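Glutathione S-transferase (Agrobacterium tumefaciens, PDB 2YCD) probably conjugates glutathione to electrophilic compounds, consistent with a bacterial role in herbicide detoxification, and binds S-(p-nitrobenzyl)glutathione. Local coordinates at residues I126-T130 with V184-L188. Numbering follows the deposited sequence.
Sequences ILNFT and VLRRL. With GTB (S-(p-nitrobenzyl)glutathione), chain B.
Leu127 and Arg187 meet where helix 105-135 passes segment 184-188, beside the bound S-(p-nitrobenzyl)glutathione. Followed outward from the backbone, Arg187 changes partners atom by atom. Its CB lies 4.1 Å from Ile126 CG2, an apolar start suited to the side against Ile126. The chain then bends at chi3 (77°), and CD comes within 3.9 Å of Leu127 CD2. NE uses its N-H on a water 3.0 Å away, at the edge of the guanidinium and in its plane; the same water makes a weak bond with Thr130 OG1. At the end of the chain, CZ sits 3.3 Å from Leu127 CD2. Leucine suits this place because its branched end brings one methyl over the guanidinium centre, an apolar cover that does not compete with the in-plane N-H groups. On the opposite face the nitrobenzyl ring lies displaced to the side, its plane about 25° from that of the guanidinium, with C6' over the rim and 3.5 Å from Arg187 NH2. Arginine's flat cation thus offers two broad faces for packing; methyl and ligand should restrain its tilting, while the NE-water bond probably helps to set its rotation.

Deeper in, Ile126 packs between the segments. Its CG1 is anti to the carbonyl carbon (chi1 -72°), and the extended arm carries CD1 to Val184 CG1, 3.6 Å away, and to Leu188 CD1, at 3.9 Å. Beta-branching serves a second direction, since CG2, anti to the backbone N, meets Arg187 CB and Leu188 CD2. Leu153 of helix 142-164 also touches Ile126, extending this apolar layer. The arrangement belongs to the all-helical C-terminal domain of glutathione transferases, which here brings Arg187 to the pocket around the S-substituent, probably the electrophile (H) site, as in other glutathione transferases.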
# COMPACT_ATOMS: atom_id res chain seq x y z
N ILE A 126 -4.24 5.23 10.24
CA ILE A 126 -5.55 4.90 10.78
C ILE A 126 -5.51 3.57 11.51
O ILE A 126 -6.00 3.46 12.65
CB ILE A 126 -6.60 4.88 9.67
CG1 ILE A 126 -6.88 6.31 9.23
CG2 ILE A 126 -7.92 4.22 10.17
CD1 ILE A 126 -7.80 6.41 8.02
N LEU A 127 -4.92 2.56 10.90
CA LEU A 127 -4.92 1.23 11.49
C LEU A 127 -4.04 1.16 12.74
O LEU A 127 -4.36 0.41 13.67
CB LEU A 127 -4.46 0.20 10.46
CG LEU A 127 -5.39 0.10 9.25
CD1 LEU A 127 -4.98 -1.07 8.36
CD2 LEU A 127 -6.85 -0.03 9.68
N ASN A 128 -2.96 1.92 12.78
CA ASN A 128 -2.12 1.94 13.99
C ASN A 128 -2.97 2.43 15.17
O ASN A 128 -2.86 1.90 16.28
CB ASN A 128 -0.86 2.80 13.80
CG ASN A 128 0.17 2.13 12.92
OD1 ASN A 128 0.12 0.93 12.67
ND2 ASN A 128 1.12 2.92 12.44
N PHE A 129 -3.84 3.39 14.90
CA PHE A 129 -4.77 3.90 15.90
C PHE A 129 -5.90 2.94 16.23
O PHE A 129 -6.13 2.63 17.41
CB PHE A 129 -5.33 5.25 15.47
CG PHE A 129 -6.46 5.74 16.34
CD1 PHE A 129 -6.22 6.30 17.59
CD2 PHE A 129 -7.76 5.62 15.91
CE1 PHE A 129 -7.27 6.74 18.39
CE2 PHE A 129 -8.82 6.04 16.70
CZ PHE A 129 -8.56 6.60 17.94
N THR A 130 -6.61 2.45 15.23
CA THR A 130 -7.79 1.62 15.52
C THR A 130 -7.41 0.27 16.14
O THR A 130 -8.20 -0.30 16.91
CB THR A 130 -8.70 1.44 14.28
OG1 THR A 130 -7.98 0.74 13.26
CG2 THR A 130 -9.17 2.79 13.76
N VAL A 184 -10.97 3.75 3.17
CA VAL A 184 -10.01 3.83 4.28
C VAL A 184 -10.52 4.80 5.37
O VAL A 184 -10.56 4.46 6.57
CB VAL A 184 -8.59 4.22 3.73
CG1 VAL A 184 -7.68 4.79 4.82
CG2 VAL A 184 -7.92 3.01 3.02
N LEU A 185 -10.93 5.99 4.97
CA LEU A 185 -11.37 7.00 5.93
C LEU A 185 -12.61 6.56 6.70
O LEU A 185 -12.78 6.93 7.86
CB LEU A 185 -11.66 8.33 5.22
CG LEU A 185 -10.42 9.09 4.71
CD1 LEU A 185 -10.85 10.25 3.84
CD2 LEU A 185 -9.58 9.58 5.88
N ARG A 186 -13.47 5.76 6.07
CA ARG A 186 -14.66 5.27 6.75
C ARG A 186 -14.36 4.42 7.98
O ARG A 186 -15.24 4.29 8.83
CB ARG A 186 -15.60 4.53 5.79
CG ARG A 186 -16.33 5.46 4.82
CD ARG A 186 -17.54 4.73 4.14
NE ARG A 186 -18.51 4.31 5.16
CZ ARG A 186 -18.97 3.07 5.35
NH1 ARG A 186 -18.60 2.08 4.57
NH2 ARG A 186 -19.83 2.83 6.35
N ARG A 187 -13.14 3.88 8.08
CA ARG A 187 -12.77 3.16 9.30
C ARG A 187 -12.74 4.06 10.53
O ARG A 187 -12.71 3.58 11.66
CB ARG A 187 -11.44 2.44 9.12
CG ARG A 187 -11.54 1.40 8.01
CD ARG A 187 -10.29 0.59 7.87
NE ARG A 187 -10.20 -0.43 8.91
CZ ARG A 187 -9.64 -1.62 8.75
NH1 ARG A 187 -9.11 -1.96 7.58
NH2 ARG A 187 -9.59 -2.46 9.76
N LEU A 188 -12.79 5.37 10.31
CA LEU A 188 -12.82 6.35 11.40
C LEU A 188 -14.21 6.81 11.79
O LEU A 188 -14.35 7.61 12.73
CB LEU A 188 -11.99 7.58 11.06
CG LEU A 188 -10.49 7.34 10.93
CD1 LEU A 188 -9.83 8.62 10.47
CD2 LEU A 188 -9.91 6.89 12.28
N1 GTB B . -3.70 -6.00 1.67
CA1 GTB B . -4.93 -6.82 1.62
C1 GTB B . -5.94 -6.17 0.70
O11 GTB B . -6.02 -4.93 0.72
O12 GTB B . -6.67 -6.90 -0.02
CB1 GTB B . -5.46 -6.99 3.05
CG1 GTB B . -6.65 -7.95 3.08
CD1 GTB B . -7.26 -8.05 4.46
OE1 GTB B . -6.76 -7.42 5.40
N2 GTB B . -8.34 -8.82 4.58
CA2 GTB B . -9.04 -9.00 5.85
C2 GTB B . -9.23 -10.45 6.18
O2 GTB B . -9.45 -11.29 5.32
CB2 GTB B . -10.47 -8.44 5.70
SG2 GTB B . -10.57 -6.70 5.47
N3 GTB B . -9.15 -10.75 7.48
CA3 GTB B . -9.37 -12.08 8.02
C3 GTB B . -8.12 -12.74 8.55
O31 GTB B . -7.05 -12.10 8.57
O32 GTB B . -8.24 -13.93 8.93
C' GTB B . -10.02 -5.98 6.99
C1' GTB B . -11.16 -5.63 7.91
C2' GTB B . -11.56 -6.53 8.89
C3' GTB B . -12.61 -6.19 9.74
C4' GTB B . -13.25 -4.96 9.61
N41 GTB B . -14.31 -4.62 10.48
O41 GTB B . -14.81 -3.50 10.46
O42 GTB B . -14.70 -5.46 11.27
C5' GTB B . -12.84 -4.07 8.64
C6' GTB B . -11.78 -4.40 7.79
O HOH W 1 -10.89 0.26 11.79